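Local coordinates for threonine synthase (Brucella melitensis bv. 1, PDB 4F4F), which probably catalyses the pyridoxal phosphate-dependent conversion of O-phospho-L-homoserine and water to L-threonine and phosphate, the last step of threonine biosynthesis, at residues C94-T99 / F104-F109; S379-S382 / Y386-D389. All coordinates share one frame; numbering follows the deposited sequence.

How the contacts relate
Contact 1 comes first along the chain and closes before contact 2 opens. It pairs strand 96-100, at one edge of a mixed six-stranded sheet, with strand 103-107. Contact 2 lies far later, where helix 370-384 turns into the loop before helix 390-402. The two centres are about 13 Å apart, on the same side of the chain's centre. They meet through Tyr-386, whose OH lies 2.6 Å from Glu-107 OE2, a probable hydrogen bond. Its ring also packs on Val-97. Both contacts lie near the cofactor site. The Leu-108 side chain of contact 1 is about 8 Å from the bound pyridoxal phosphate, and Asp-389 of contact 2 bonds His-391 of the pocket.

Contact 1. Residues C94-T99 / F104-F109; sequences CPLVQT and FVLELF
Leu-96 to Gln-98 pair with Phe-104 to Leu-106 in an antiparallel beta hairpin at the margin of the mixed sheet. The backbone holds it with three hydrogen bonds. Val-97 and Val-105 form a hydrogen-bonded pair: Val-97 N gives to Val-105 O (2.9 Å), and Val-105 N to Val-97 O (2.8 Å). Further along, Glu-107 N bonds Pro-95 O at 3.0 Å and 175°. Strand 409-413 binds the other edge of 104-108.

Apolar contacts line the face of Leu-96 and Leu-106. Leu-96 CD2 meets Leu-106 CD1 at 3.8 Å, and helix 236-245 packs against both residues. At the loop end, Cys-94 SG touches Leu-108 CD2 at 3.6 Å; Leu-108 also packs on Phe-116 of the cofactor pocket.

The polar side chains also pack against apolar neighbours. Glu-107 OE2 lies 3.5 Å from Val-97 CG2. The buried carboxylate is gripped by Tyr-386 OH at OE2 and His-110 NE2 at OE1. Gln-98 CG is anti to the backbone N (chi1 -171°), and the extended chain runs alongside Phe-104. Amide and ring planes are 23° apart. Gln-98 NE2 is hydrogen-bonded to Asp-100 O, which helps fix the amide. Gln-98 CG sits 3.6 Å from Phe-104 CE2.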
loop_
_atom_site.group_PDB
_atom_site.type_symbol
_atom_site.label_atom_id
_atom_site.label_comp_id
_atom_site.label_asym_id
_atom_site.label_seq_id
_atom_site.Cartn_x
_atom_site.Cartn_y
_atom_site.Cartn_z
ATOM N N CYS A 94 14.673 1.811 3.758
ATOM C CA CYS A 94 14.389 1.554 2.356
ATOM C C CYS A 94 15.625 1.913 1.500
ATOM O O CYS A 94 15.771 3.051 1.059
ATOM C CB CYS A 94 13.197 2.405 1.921
ATOM S SG CYS A 94 11.652 2.068 2.817
ATOM N N PRO A 95 16.529 0.956 1.274
ATOM C CA PRO A 95 17.808 1.306 0.612
ATOM C C PRO A 95 17.731 1.219 -0.910
ATOM O O PRO A 95 16.906 0.473 -1.435
ATOM C CB PRO A 95 18.741 0.246 1.101
ATOM C CG PRO A 95 17.852 -0.954 1.297
ATOM C CD PRO A 95 16.546 -0.410 1.806
ATOM N N LEU A 96 18.565 2.000 -1.593
ATOM C CA LEU A 96 18.750 1.868 -3.049
ATOM C C LEU A 96 19.829 0.827 -3.379
ATOM O O LEU A 96 20.830 0.713 -2.678
ATOM C CB LEU A 96 19.123 3.219 -3.665
ATOM C CG LEU A 96 18.074 4.325 -3.628
ATOM C CD1 LEU A 96 18.726 5.696 -3.954
ATOM C CD2 LEU A 96 16.903 4.045 -4.560
ATOM N N VAL A 97 19.624 0.090 -4.481
ATOM C CA VAL A 97 20.643 -0.756 -5.081
ATOM C C VAL A 97 20.712 -0.328 -6.543
ATOM O O VAL A 97 19.695 -0.322 -7.219
ATOM C CB VAL A 97 20.281 -2.255 -4.946
ATOM C CG1 VAL A 97 21.283 -3.121 -5.748
ATOM C CG2 VAL A 97 20.268 -2.647 -3.476
ATOM N N GLN A 98 21.876 0.119 -7.003
ATOM C CA GLN A 98 22.022 0.564 -8.395
ATOM C C GLN A 98 21.986 -0.621 -9.333
ATOM O O GLN A 98 22.690 -1.597 -9.086
ATOM C CB GLN A 98 23.335 1.290 -8.579
ATOM C CG GLN A 98 23.462 1.958 -9.935
ATOM C CD GLN A 98 24.631 2.917 -9.987
ATOM O OE1 GLN A 98 25.451 2.975 -9.039
ATOM N NE2 GLN A 98 24.726 3.677 -11.075
ATOM N N THR A 99 21.234 -0.515 -10.436
ATOM C CA THR A 99 21.130 -1.628 -11.414
ATOM C C THR A 99 21.616 -1.298 -12.842
ATOM O O THR A 99 21.757 -2.194 -13.658
ATOM C CB THR A 99 19.679 -2.172 -11.485
ATOM O OG1 THR A 99 18.757 -1.080 -11.603
ATOM C CG2 THR A 99 19.331 -2.971 -10.231
ATOM N N PHE A 104 18.139 2.756 -10.427
ATOM C CA PHE A 104 18.261 2.263 -9.066
ATOM C C PHE A 104 16.985 1.558 -8.659
ATOM O O PHE A 104 15.886 2.012 -9.051
ATOM C CB PHE A 104 18.482 3.445 -8.135
ATOM C CG PHE A 104 19.681 4.270 -8.499
ATOM C CD1 PHE A 104 19.606 5.206 -9.502
ATOM C CD2 PHE A 104 20.884 4.062 -7.888
ATOM C CE1 PHE A 104 20.709 5.950 -9.875
ATOM C CE2 PHE A 104 22.005 4.797 -8.262
ATOM C CZ PHE A 104 21.913 5.749 -9.260
ATOM N N VAL A 105 17.098 0.515 -7.836
ATOM C CA VAL A 105 15.932 -0.156 -7.298
ATOM C C VAL A 105 15.803 0.269 -5.828
ATOM O O VAL A 105 16.805 0.255 -5.105
ATOM C CB VAL A 105 16.092 -1.679 -7.425
ATOM C CG1 VAL A 105 15.091 -2.389 -6.575
ATOM C CG2 VAL A 105 15.928 -2.098 -8.898
ATOM N N LEU A 106 14.611 0.733 -5.438
ATOM C CA LEU A 106 14.323 1.102 -4.054
ATOM C C LEU A 106 13.686 -0.123 -3.398
ATOM O O LEU A 106 12.577 -0.522 -3.752
ATOM C CB LEU A 106 13.337 2.269 -3.956
ATOM C CG LEU A 106 13.069 2.822 -2.547
ATOM C CD1 LEU A 106 14.379 3.226 -1.874
ATOM C CD2 LEU A 106 12.170 4.042 -2.678
ATOM N N GLU A 107 14.406 -0.726 -2.461
ATOM C CA GLU A 107 13.965 -1.984 -1.854
ATOM C C GLU A 107 13.023 -1.694 -0.704
ATOM O O GLU A 107 13.452 -1.260 0.384
ATOM C CB GLU A 107 15.173 -2.770 -1.364
ATOM C CG GLU A 107 16.087 -3.191 -2.505
ATOM C CD GLU A 107 17.236 -4.077 -2.070
ATOM O OE1 GLU A 107 17.693 -3.987 -0.895
ATOM O OE2 GLU A 107 17.676 -4.880 -2.919
ATOM N N LEU A 108 11.751 -1.966 -0.918
ATOM C CA LEU A 108 10.738 -1.757 0.129
ATOM C C LEU A 108 10.404 -3.012 0.936
ATOM O O LEU A 108 9.321 -3.102 1.555
ATOM C CB LEU A 108 9.489 -1.170 -0.522
ATOM C CG LEU A 108 9.709 0.113 -1.320
ATOM C CD1 LEU A 108 8.367 0.561 -1.949
ATOM C CD2 LEU A 108 10.352 1.186 -0.435
ATOM N N PHE A 109 11.319 -3.992 0.909
ATOM C CA PHE A 109 11.032 -5.323 1.431
ATOM C C PHE A 109 11.911 -5.766 2.603
ATOM O O PHE A 109 12.023 -6.950 2.884
ATOM C CB PHE A 109 11.086 -6.355 0.281
ATOM C CG PHE A 109 12.389 -6.366 -0.500
ATOM C CD1 PHE A 109 13.576 -6.804 0.077
ATOM C CD2 PHE A 109 12.413 -5.991 -1.848
ATOM C CE1 PHE A 109 14.789 -6.846 -0.666
ATOM C CE2 PHE A 109 13.599 -6.019 -2.573
ATOM C CZ PHE A 109 14.791 -6.460 -1.983
#

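Contact 2. Residues S379-S382 / Y386-D389; sequences SVLS and YLLD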
loop_
_atom_site.group_PDB
_atom_site.type_symbol
_atom_site.label_atom_id
_atom_site.label_comp_id
_atom_site.label_asym_id
_atom_site.label_seq_id
_atom_site.Cartn_x
_atom_site.Cartn_y
_atom_site.Cartn_z
ATOM N N SER A 379 17.169 -11.547 -17.143
ATOM C CA SER A 379 18.214 -10.640 -17.642
ATOM C C SER A 379 18.876 -9.843 -16.533
ATOM O O SER A 379 20.080 -9.722 -16.539
ATOM C CB SER A 379 17.762 -9.663 -18.754
ATOM O OG SER A 379 16.838 -8.742 -18.276
ATOM N N VAL A 380 18.099 -9.292 -15.609
ATOM C CA VAL A 380 18.685 -8.548 -14.481
ATOM C C VAL A 380 19.579 -9.449 -13.593
ATOM O O VAL A 380 20.658 -9.025 -13.159
ATOM C CB VAL A 380 17.632 -7.784 -13.667
ATOM C CG1 VAL A 380 18.278 -7.054 -12.505
ATOM C CG2 VAL A 380 16.913 -6.768 -14.551
ATOM N N LEU A 381 19.175 -10.697 -13.359
ATOM C CA LEU A 381 20.064 -11.637 -12.642
ATOM C C LEU A 381 21.341 -11.854 -13.434
ATOM O O LEU A 381 22.447 -11.772 -12.893
ATOM C CB LEU A 381 19.392 -12.979 -12.384
ATOM C CG LEU A 381 20.202 -13.943 -11.519
ATOM C CD1 LEU A 381 20.511 -13.408 -10.129
ATOM C CD2 LEU A 381 19.442 -15.236 -11.419
ATOM N N SER A 382 21.191 -12.109 -14.725
ATOM C CA SER A 382 22.356 -12.364 -15.589
ATOM C C SER A 382 23.313 -11.184 -15.682
ATOM O O SER A 382 24.529 -11.367 -15.571
ATOM C CB SER A 382 21.948 -12.758 -17.007
ATOM O OG SER A 382 21.466 -14.072 -16.962
ATOM N N TYR A 386 21.554 -9.461 -9.681
ATOM C CA TYR A 386 20.482 -8.983 -8.851
ATOM C C TYR A 386 19.153 -9.705 -9.117
ATOM O O TYR A 386 18.690 -9.796 -10.244
ATOM C CB TYR A 386 20.314 -7.448 -9.001
ATOM C CG TYR A 386 19.340 -6.871 -8.034
ATOM C CD1 TYR A 386 19.712 -6.583 -6.726
ATOM C CD2 TYR A 386 18.018 -6.646 -8.389
ATOM C CE1 TYR A 386 18.811 -6.079 -5.805
ATOM C CE2 TYR A 386 17.097 -6.178 -7.449
ATOM C CZ TYR A 386 17.509 -5.888 -6.166
ATOM O OH TYR A 386 16.600 -5.408 -5.240
ATOM N N LEU A 387 18.536 -10.214 -8.047
ATOM C CA LEU A 387 17.367 -11.057 -8.160
ATOM C C LEU A 387 16.093 -10.267 -7.818
ATOM O O LEU A 387 15.930 -9.818 -6.692
ATOM C CB LEU A 387 17.490 -12.236 -7.208
ATOM C CG LEU A 387 16.394 -13.283 -7.374
ATOM C CD1 LEU A 387 16.414 -13.946 -8.763
ATOM C CD2 LEU A 387 16.559 -14.309 -6.257
ATOM N N LEU A 388 15.193 -10.135 -8.793
ATOM C CA LEU A 388 13.892 -9.488 -8.612
ATOM C C LEU A 388 12.747 -10.496 -8.415
ATOM O O LEU A 388 12.696 -11.558 -9.046
ATOM C CB LEU A 388 13.544 -8.656 -9.855
ATOM C CG LEU A 388 14.420 -7.451 -10.178
ATOM C CD1 LEU A 388 14.588 -7.265 -11.683
ATOM C CD2 LEU A 388 13.863 -6.193 -9.487
ATOM N N ASP A 389 11.785 -10.097 -7.592
ATOM C CA ASP A 389 10.487 -10.744 -7.565
ATOM C C ASP A 389 9.708 -10.281 -8.831
ATOM O O ASP A 389 10.120 -9.334 -9.537
ATOM C CB ASP A 389 9.740 -10.437 -6.241
ATOM C CG ASP A 389 8.567 -9.501 -6.429
ATOM O OD1 ASP A 389 7.423 -9.976 -6.398
ATOM O OD2 ASP A 389 8.796 -8.292 -6.624
#
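The loop between helices 370-384 and 390-402 folds back on the last turns of the first helix. Val-380 faces this loop. Its CB lies 3.7 Å from Leu-388 CD1, and the two side chains cross at about a right angle. Leu-388 CD1 also lies 3.7 Å from Val-380 CG2, and so touches both CB and one methyl of the valine. With chi1 at 179°, Val-380 CG1 points away from its own backbone N. Val-380 CG1 therefore reaches the edge of the Tyr-386 ring, near its plane and 4.1 Å from Tyr-386 CD2.

The loop joins two successive helices, and Asp-389 is the N-cap of the second. Its side chain caps a backbone N at the start of helix 390-402. Asp-389 OD1 also bonds ND1 of His-391, a pyridoxal phosphate pocket residue, and probably helps position it. Asp-389 OD2 bonds Ser-392 OG.

No hydrogen bond joins the two segments. Tyr-386 O comes within 3.3 Å of Leu-381 N, but the angle is poor. Tyr-386 O instead takes a CA-H...O contact from Leu-381 CA, also at 3.3 Å. Beyond it, Leu-381 CD2 meets Leu-387 CD1 at 4.2 Å, where both leucines pack on Cys-428 of helix 421-428.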